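Local coordinates for protein beta-glucosidase (Chaetomella raphigera, PDB 6JXG) that probably hydrolyses terminal, non-reducing beta-D-glucosyl residues and releases beta-D-glucose, as a secreted family 3 glycoside hydrolase of cellulose degradation, at residues F127-Y132 with F556-H561; I114-E119 with Y540-V545. One frame throughout, in Å; residues are numbered along the deposited sequence.

How the contacts relate
Followed from the N terminus, the chain first lays down 114-119 in the connection after strand 105-106, then 127-132, which enters helix 131-147. Some 420 residues later it returns through 540-545, then 556-561, which runs into helix 559-564. Contact 2 joins the first of these segments to the third, and contact 1 the second to the fourth, so the two long loops cross instead of nesting. Both tie the N-terminal family 3 domain to the C-terminal one, with centres about 11 Å apart. They also touch: Pro129 CD lies 3.6 Å from Ile114 O, and helix 175-182 is met by side chains from both contacts.

Contact 1: residues F127-Y132 with F556-H561; sequences FSPDPY and FVDYRH
Asp130 OD1 is the hub of this buried contact between the start of helix 131-147 and the start of helix 559-564. With CG anti to the backbone N (chi1 -176°), the Asp130 carboxylate reaches across, and OD1 accepts from Tyr559 OH at 2.6 Å and from Arg560 NH1 at 2.9 Å. The second bond is a nearly straight salt bridge (171°) lying in the guanidinium plane, yet both donors meet OD1 from above the carboxylate plane. With CG in the crowded position between the backbone N and the carbonyl carbon (chi1 69°), the Tyr559 ring brings its hydroxyl to OD1; that hydroxyl also bonds Leu650 N. Pro131 CD covers one face of the Arg560 guanidinium, 3.5 Å from Arg560 NH1. The cluster also holds two waters: water 1 donates to Pro129 O and Val557 O and accepts from Arg560 NH1; water 2 links Asp130 OD1 to Arg560 NH2.

Beside this tight polar cluster Pro129 packs more loosely, its CG 3.8 Å from Asp558 CB and its CB 4.1 Å from Val557 CG1, while the Asp558 carboxylate bonds Thr532.

Asp130 OD2 caps Leu133 N. An alanine here would lose this cap and the OD1 bonds to Tyr559, Arg560 and water 2, and would probably leave the buried arginine charge poorly balanced. One carboxylate thus serves as helix N-cap and interdomain salt-bridge partner, where barrel-type and C-terminal domains of a family 3 glycosidase meet.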
ATOM      1  N   PHE A 127      -1.699  -0.058  -1.592  1.00  8.92           N
ATOM      2  CA  PHE A 127      -2.073  -1.451  -1.688  1.00  9.56           C
ATOM      3  C   PHE A 127      -2.979  -1.746  -2.890  1.00 10.07           C
ATOM      4  O   PHE A 127      -3.855  -2.629  -2.851  1.00 11.34           O
ATOM      5  CB  PHE A 127      -2.786  -1.902  -0.397  1.00  9.75           C
ATOM      6  CG  PHE A 127      -1.877  -2.052   0.793  1.00  9.99           C
ATOM      7  CD1 PHE A 127      -0.599  -2.688   0.688  1.00 10.50           C
ATOM      8  CD2 PHE A 127      -2.352  -1.708   2.050  1.00 10.07           C
ATOM      9  CE1 PHE A 127       0.171  -2.897   1.822  1.00  9.92           C
ATOM     10  CE2 PHE A 127      -1.551  -1.916   3.188  1.00 10.49           C
ATOM     11  CZ  PHE A 127      -0.329  -2.486   3.075  1.00  9.91           C
ATOM     12  N   SER A 128      -2.787  -0.968  -3.939  1.00 10.84           N
ATOM     13  CA  SER A 128      -3.430  -1.175  -5.288  1.00 10.70           C
ATOM     14  C   SER A 128      -4.724  -0.426  -5.522  1.00 10.90           C
ATOM     15  O   SER A 128      -5.465  -0.126  -4.603  1.00 10.69           O
ATOM     16  CB  SER A 128      -3.614  -2.642  -5.638  1.00 10.83           C
ATOM     17  OG  SER A 128      -4.863  -3.132  -5.275  1.00 10.02           O
ATOM     18  N   PRO A 129      -5.047  -0.192  -6.807  1.00 11.42           N
ATOM     19  CA  PRO A 129      -6.327   0.393  -7.180  1.00 12.02           C
ATOM     20  C   PRO A 129      -7.507  -0.582  -7.208  1.00 12.17           C
ATOM     21  O   PRO A 129      -8.616  -0.185  -7.582  1.00 13.05           O
ATOM     22  CB  PRO A 129      -6.068   0.953  -8.607  1.00 11.62           C
ATOM     23  CG  PRO A 129      -5.038   0.066  -9.145  1.00 12.51           C
ATOM     24  CD  PRO A 129      -4.119  -0.222  -7.957  1.00 12.05           C
ATOM     25  N   ASP A 130      -7.312  -1.803  -6.706  1.00 11.73           N
ATOM     26  CA  ASP A 130      -8.411  -2.707  -6.413  1.00 11.09           C
ATOM     27  C   ASP A 130      -8.824  -2.633  -4.948  1.00 10.82           C
ATOM     28  O   ASP A 130      -8.037  -2.899  -4.042  1.00 10.31           O
ATOM     29  CB  ASP A 130      -8.056  -4.153  -6.703  1.00 11.93           C
ATOM     30  CG  ASP A 130      -9.246  -5.044  -6.485  1.00 12.23           C
ATOM     31  OD1 ASP A 130     -10.130  -5.020  -7.404  1.00 13.32           O
ATOM     32  OD2 ASP A 130      -9.335  -5.689  -5.405  1.00 10.80           O
ATOM     33  N   PRO A 131     -10.084  -2.253  -4.677  1.00 10.61           N
ATOM     34  CA  PRO A 131     -10.403  -1.995  -3.298  1.00 10.52           C
ATOM     35  C   PRO A 131     -10.407  -3.252  -2.434  1.00 11.03           C
ATOM     36  O   PRO A 131     -10.171  -3.139  -1.207  1.00  9.89           O
ATOM     37  CB  PRO A 131     -11.824  -1.385  -3.383  1.00 11.74           C
ATOM     38  CG  PRO A 131     -12.399  -1.853  -4.675  1.00 11.21           C
ATOM     39  CD  PRO A 131     -11.156  -1.872  -5.580  1.00 11.05           C
ATOM     40  N   TYR A 132     -10.727  -4.437  -3.004  1.00 10.72           N
ATOM     41  CA  TYR A 132     -10.795  -5.660  -2.211  1.00 11.09           C
ATOM     42  C   TYR A 132      -9.380  -6.054  -1.752  1.00 11.70           C
ATOM     43  O   TYR A 132      -9.145  -6.367  -0.545  1.00 11.41           O
ATOM     44  CB  TYR A 132     -11.443  -6.800  -3.024  1.00 11.11           C
ATOM     45  CG  TYR A 132     -11.590  -8.042  -2.227  1.00 10.22           C
ATOM     46  CD1 TYR A 132     -12.670  -8.218  -1.391  1.00 11.34           C
ATOM     47  CD2 TYR A 132     -10.617  -9.024  -2.239  1.00 10.35           C
ATOM     48  CE1 TYR A 132     -12.808  -9.406  -0.631  1.00 10.88           C
ATOM     49  CE2 TYR A 132     -10.717 -10.129  -1.463  1.00 10.38           C
ATOM     50  CZ  TYR A 132     -11.819 -10.332  -0.661  1.00 10.60           C
ATOM     51  OH  TYR A 132     -11.851 -11.543   0.096  1.00 11.05           O
ATOM     52  N   PHE A 556     -14.894   3.012 -12.592  1.00 16.20           N
ATOM     53  CA  PHE A 556     -14.192   2.280 -13.619  1.00 16.40           C
ATOM     54  C   PHE A 556     -12.719   2.733 -13.660  1.00 15.57           C
ATOM     55  O   PHE A 556     -12.341   3.580 -14.424  1.00 14.45           O
ATOM     56  CB  PHE A 556     -14.921   2.469 -14.982  1.00 17.96           C
ATOM     57  CG  PHE A 556     -16.349   1.939 -14.973  1.00 18.32           C
ATOM     58  CD1 PHE A 556     -16.597   0.623 -15.177  1.00 16.97           C
ATOM     59  CD2 PHE A 556     -17.427   2.792 -14.727  1.00 19.36           C
ATOM     60  CE1 PHE A 556     -17.892   0.151 -15.162  1.00 18.68           C
ATOM     61  CE2 PHE A 556     -18.726   2.323 -14.667  1.00 20.41           C
ATOM     62  CZ  PHE A 556     -18.966   0.991 -14.880  1.00 19.83           C
ATOM     63  N   VAL A 557     -11.933   2.123 -12.787  1.00 13.91           N
ATOM     64  CA  VAL A 557     -10.554   2.457 -12.559  1.00 13.92           C
ATOM     65  C   VAL A 557      -9.741   1.168 -12.726  1.00 13.69           C
ATOM     66  O   VAL A 557     -10.216   0.081 -12.407  1.00 13.35           O
ATOM     67  CB  VAL A 557     -10.474   3.025 -11.160  1.00 15.97           C
ATOM     68  CG1 VAL A 557      -9.158   2.847 -10.541  1.00 17.73           C
ATOM     69  CG2 VAL A 557     -10.885   4.492 -11.173  1.00 15.35           C
ATOM     70  N   ASP A 558      -8.552   1.295 -13.286  1.00 12.98           N
ATOM     71  CA  ASP A 558      -7.723   0.181 -13.619  1.00 12.72           C
ATOM     72  C   ASP A 558      -8.520  -0.873 -14.444  1.00 12.51           C
ATOM     73  O   ASP A 558      -9.231  -0.511 -15.388  1.00 12.60           O
ATOM     74  CB  ASP A 558      -6.992  -0.392 -12.364  1.00 12.01           C
ATOM     75  CG  ASP A 558      -5.776  -1.244 -12.723  1.00 11.62           C
ATOM     76  OD1 ASP A 558      -4.610  -0.753 -12.940  1.00 12.91           O
ATOM     77  OD2 ASP A 558      -6.017  -2.456 -12.782  1.00 11.50           O
ATOM     78  N   TYR A 559      -8.423  -2.148 -14.091  1.00 12.33           N
ATOM     79  CA  TYR A 559      -9.003  -3.226 -14.924  1.00 12.85           C
ATOM     80  C   TYR A 559     -10.505  -3.128 -15.131  1.00 14.91           C
ATOM     81  O   TYR A 559     -11.022  -3.629 -16.124  1.00 12.88           O
ATOM     82  CB  TYR A 559      -8.639  -4.635 -14.404  1.00 12.57           C
ATOM     83  CG  TYR A 559      -9.290  -5.036 -13.078  1.00 12.51           C
ATOM     84  CD1 TYR A 559     -10.380  -5.861 -13.054  1.00 12.46           C
ATOM     85  CD2 TYR A 559      -8.781  -4.572 -11.854  1.00 12.20           C
ATOM     86  CE1 TYR A 559     -11.008  -6.225 -11.880  1.00 12.31           C
ATOM     87  CE2 TYR A 559      -9.347  -5.000 -10.687  1.00 11.23           C
ATOM     88  CZ  TYR A 559     -10.494  -5.781 -10.692  1.00 12.08           C
ATOM     89  OH  TYR A 559     -11.097  -6.144  -9.500  1.00 10.76           O
ATOM     90  N   ARG A 560     -11.212  -2.547 -14.164  1.00 16.05           N
ATOM     91  CA  ARG A 560     -12.648  -2.279 -14.303  1.00 14.99           C
ATOM     92  C   ARG A 560     -12.935  -1.458 -15.570  1.00 14.37           C
ATOM     93  O   ARG A 560     -13.902  -1.734 -16.277  1.00 13.27           O
ATOM     94  CB  ARG A 560     -13.145  -1.517 -13.074  1.00 14.88           C
ATOM     95  CG  ARG A 560     -13.115  -2.312 -11.762  1.00 15.15           C
ATOM     96  CD  ARG A 560     -13.211  -1.351 -10.546  1.00 15.27           C
ATOM     97  NE  ARG A 560     -13.772  -2.037  -9.369  1.00 14.81           N
ATOM     98  CZ  ARG A 560     -13.103  -2.883  -8.589  1.00 14.74           C
ATOM     99  NH1 ARG A 560     -11.828  -3.100  -8.842  1.00 14.77           N
ATOM    100  NH2 ARG A 560     -13.735  -3.576  -7.615  1.00 14.75           N
ATOM    101  N   HIS A 561     -12.091  -0.477 -15.851  1.00 14.15           N
ATOM    102  CA  HIS A 561     -12.172   0.290 -17.093  1.00 15.14           C
ATOM    103  C   HIS A 561     -11.823  -0.490 -18.333  1.00 15.48           C
ATOM    104  O   HIS A 561     -12.577  -0.462 -19.335  1.00 16.55           O
ATOM    105  CB  HIS A 561     -11.333   1.555 -17.005  1.00 14.13           C
ATOM    106  CG  HIS A 561     -11.155   2.269 -18.301  1.00 14.98           C
ATOM    107  ND1 HIS A 561     -12.172   2.931 -18.957  1.00 15.92           N
ATOM    108  CD2 HIS A 561     -10.038   2.467 -19.038  1.00 15.07           C
ATOM    109  CE1 HIS A 561     -11.690   3.478 -20.062  1.00 15.25           C
ATOM    110  NE2 HIS A 561     -10.396   3.221 -20.123  1.00 15.92           N
TER
HETATM  111  O   HOH W   1      -9.807  -1.334  -9.915  1.00 15.60           O
HETATM  112  O   HOH W   2     -12.454  -5.463  -6.013  1.00 12.58           O

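Contact 2: residues I114-E119 with Y540-V545; sequences IGKIPE and YGTAIV
A loop-to-loop joint between the two large domains of the family 3 glycosidase forms here: 114-119 follows strand 105-106 of the N-terminal domain, and 540-545 lies between helices 511-519 and 559-564. Neither segment has regular secondary structure; their touching parts run 67° apart, and no backbone-to-backbone hydrogen bond links them.

The one direct hydrogen bond comes from a side chain, running from Thr542 OG1 to Lys116 O at 2.8 Å. OG1 occupies the crowded position between its own backbone N and carbonyl carbon (chi1 51°), and it approaches Lys116 O in the carbonyl plane, on a lone pair, at a C=O...donor angle of 140°. Thr542 CG2 lies 3.9 Å from Lys116 CG, while Pro118 CD comes within 3.4 Å of Thr542 OG1. Next to it Pro118 CG lies over one face of the Tyr540 ring, 3.8 Å from its centroid, a CH-pi contact shifted toward the rim. Thr532 and Ala534 bond the hydroxyl of that tyrosine.

Farther along, Ile117 CG2 meets Ile544 CD1 at 3.6 Å, the two side chains crossing at about a right angle. Glu119 CB rests on Ile544 CG1, 3.9 Å away, extending the apolar patch.

Water carries further polar links. Water 3 accepts from Lys116 NZ and from Ala543 N, and water 4 sits between Glu119 OE2 and Thr542 O. The lysine charge is paired elsewhere, with Asp549 and Glu553, and Phe551 makes a cation-pi contact with it. The chemistry therefore implies a joint made of apolar and CH-pi contacts, one direct threonine bond to a main-chain carbonyl and two water-mediated links, with no direct ion pair between the segments.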
ATOM      1  N   ILE A 114      -5.321   5.058  -3.532  1.00 10.25           N
ATOM      2  CA  ILE A 114      -5.373   3.671  -4.004  1.00 10.51           C
ATOM      3  C   ILE A 114      -4.520   3.542  -5.273  1.00 10.50           C
ATOM      4  O   ILE A 114      -4.003   2.458  -5.575  1.00  9.39           O
ATOM      5  CB  ILE A 114      -6.808   3.138  -4.252  1.00 11.59           C
ATOM      6  CG1 ILE A 114      -7.483   3.802  -5.458  1.00 11.85           C
ATOM      7  CG2 ILE A 114      -7.711   3.247  -3.003  1.00 11.39           C
ATOM      8  CD1 ILE A 114      -8.881   3.182  -5.773  1.00 12.22           C
ATOM      9  N   GLY A 115      -4.357   4.651  -6.026  1.00 11.19           N
ATOM     10  CA  GLY A 115      -3.592   4.660  -7.251  1.00 10.80           C
ATOM     11  C   GLY A 115      -4.427   4.588  -8.542  1.00 12.06           C
ATOM     12  O   GLY A 115      -3.990   3.985  -9.477  1.00 11.61           O
ATOM     13  N   LYS A 116      -5.592   5.256  -8.557  1.00 12.62           N
ATOM     14  CA  LYS A 116      -6.470   5.366  -9.716  1.00 14.93           C
ATOM     15  C   LYS A 116      -5.762   6.003 -10.928  1.00 13.84           C
ATOM     16  O   LYS A 116      -6.142   5.706 -12.095  1.00 14.28           O
ATOM     17  CB  LYS A 116      -7.739   6.183  -9.378  1.00 16.24           C
ATOM     18  CG  LYS A 116      -8.021   7.328 -10.375  1.00 19.83           C
ATOM     19  CD  LYS A 116      -8.642   8.431  -9.690  1.00 20.11           C
ATOM     20  CE  LYS A 116      -8.354   9.828 -10.084  1.00 17.79           C
ATOM     21  NZ  LYS A 116      -9.150  10.396 -11.165  1.00 17.14           N
ATOM     22  N   ILE A 117      -4.766   6.839 -10.649  1.00 11.69           N
ATOM     23  CA  ILE A 117      -3.936   7.508 -11.693  1.00 12.58           C
ATOM     24  C   ILE A 117      -2.578   6.859 -11.710  1.00 13.07           C
ATOM     25  O   ILE A 117      -1.796   6.984 -10.745  1.00 12.62           O
ATOM     26  CB  ILE A 117      -3.791   9.036 -11.475  1.00 11.79           C
ATOM     27  CG1 ILE A 117      -5.160   9.704 -11.421  1.00 12.68           C
ATOM     28  CG2 ILE A 117      -2.846   9.636 -12.506  1.00 12.69           C
ATOM     29  CD1 ILE A 117      -5.148  11.090 -10.862  1.00 12.64           C
ATOM     30  N   PRO A 118      -2.266   6.145 -12.799  1.00 14.15           N
ATOM     31  CA  PRO A 118      -1.043   5.309 -12.760  1.00 12.92           C
ATOM     32  C   PRO A 118       0.277   6.097 -12.540  1.00 12.46           C
ATOM     33  O   PRO A 118       1.264   5.548 -11.980  1.00 12.57           O
ATOM     34  CB  PRO A 118      -1.076   4.583 -14.096  1.00 14.56           C
ATOM     35  CG  PRO A 118      -1.977   5.397 -14.952  1.00 13.13           C
ATOM     36  CD  PRO A 118      -2.974   6.087 -14.090  1.00 13.80           C
ATOM     37  N   GLU A 119       0.274   7.359 -12.946  1.00 13.24           N
ATOM     38  CA  GLU A 119       1.418   8.225 -12.796  1.00 12.32           C
ATOM     39  C   GLU A 119       1.591   8.773 -11.379  1.00 11.78           C
ATOM     40  O   GLU A 119       2.632   9.354 -11.057  1.00 11.91           O
ATOM     41  CB  GLU A 119       1.309   9.477 -13.699  1.00 13.16           C
ATOM     42  CG  GLU A 119       1.347   9.153 -15.194  1.00 13.41           C
ATOM     43  CD  GLU A 119      -0.022   8.828 -15.806  1.00 14.81           C
ATOM     44  OE1 GLU A 119      -1.031   8.670 -15.073  1.00 12.57           O
ATOM     45  OE2 GLU A 119      -0.070   8.677 -17.099  1.00 13.13           O
ATOM     46  N   TYR A 540      -5.661   3.931 -19.863  1.00 16.30           N
ATOM     47  CA  TYR A 540      -6.097   3.927 -18.404  1.00 14.33           C
ATOM     48  C   TYR A 540      -7.333   4.783 -18.210  1.00 14.77           C
ATOM     49  O   TYR A 540      -8.137   4.534 -17.294  1.00 14.67           O
ATOM     50  CB  TYR A 540      -5.005   4.374 -17.423  1.00 14.50           C
ATOM     51  CG  TYR A 540      -3.906   3.426 -17.360  1.00 15.08           C
ATOM     52  CD1 TYR A 540      -3.954   2.350 -16.482  1.00 13.22           C
ATOM     53  CD2 TYR A 540      -2.813   3.575 -18.156  1.00 13.36           C
ATOM     54  CE1 TYR A 540      -2.924   1.459 -16.424  1.00 14.73           C
ATOM     55  CE2 TYR A 540      -1.761   2.659 -18.120  1.00 14.07           C
ATOM     56  CZ  TYR A 540      -1.827   1.585 -17.297  1.00 13.27           C
ATOM     57  OH  TYR A 540      -0.824   0.664 -17.263  1.00 11.81           O
ATOM     58  N   GLY A 541      -7.538   5.775 -19.100  1.00 14.41           N
ATOM     59  CA  GLY A 541      -8.670   6.679 -18.971  1.00 15.07           C
ATOM     60  C   GLY A 541      -8.580   7.644 -17.813  1.00 16.90           C
ATOM     61  O   GLY A 541      -9.560   8.327 -17.508  1.00 18.19           O
ATOM     62  N   THR A 542      -7.451   7.627 -17.107  1.00 15.79           N
ATOM     63  CA  THR A 542      -7.150   8.593 -16.015  1.00 14.89           C
ATOM     64  C   THR A 542      -5.791   9.175 -16.274  1.00 14.70           C
ATOM     65  O   THR A 542      -4.937   8.574 -16.967  1.00 16.91           O
ATOM     66  CB  THR A 542      -7.107   7.951 -14.659  1.00 13.80           C
ATOM     67  OG1 THR A 542      -6.235   6.805 -14.688  1.00 13.56           O
ATOM     68  CG2 THR A 542      -8.449   7.498 -14.242  1.00 13.70           C
ATOM     69  N   ALA A 543      -5.585  10.341 -15.677  1.00 14.62           N
ATOM     70  CA  ALA A 543      -4.332  11.080 -15.802  1.00 14.69           C
ATOM     71  C   ALA A 543      -4.257  12.156 -14.689  1.00 13.29           C
ATOM     72  O   ALA A 543      -5.274  12.505 -14.042  1.00 12.51           O
ATOM     73  CB  ALA A 543      -4.303  11.714 -17.193  1.00 15.86           C
ATOM     74  N   ILE A 544      -3.065  12.671 -14.485  1.00 13.94           N
ATOM     75  CA  ILE A 544      -2.826  13.809 -13.595  1.00 14.84           C
ATOM     76  C   ILE A 544      -3.570  15.021 -14.131  1.00 15.83           C
ATOM     77  O   ILE A 544      -3.391  15.410 -15.281  1.00 14.68           O
ATOM     78  CB  ILE A 544      -1.338  14.128 -13.480  1.00 15.77           C
ATOM     79  CG1 ILE A 544      -0.544  12.882 -12.968  1.00 15.25           C
ATOM     80  CG2 ILE A 544      -1.115  15.353 -12.598  1.00 17.41           C
ATOM     81  CD1 ILE A 544      -0.886  12.436 -11.537  1.00 16.70           C
ATOM     82  N   VAL A 545      -4.380  15.622 -13.300  1.00 13.35           N
ATOM     83  CA  VAL A 545      -5.223  16.756 -13.700  1.00 16.23           C
ATOM     84  C   VAL A 545      -4.569  18.096 -13.274  1.00 15.46           C
ATOM     85  O   VAL A 545      -3.867  18.156 -12.252  1.00 15.69           O
ATOM     86  CB  VAL A 545      -6.513  16.425 -12.964  1.00 17.86           C
ATOM     87  CG1 VAL A 545      -6.863  17.186 -11.730  1.00 18.84           C
ATOM     88  CG2 VAL A 545      -7.500  15.599 -13.689  1.00 20.13           C
TER
HETATM   89  O   HOH W   3      -7.704  11.155 -13.415  1.00 15.07           O
HETATM   90  O   HOH W   4      -2.395   8.120 -18.093  1.00 22.59           O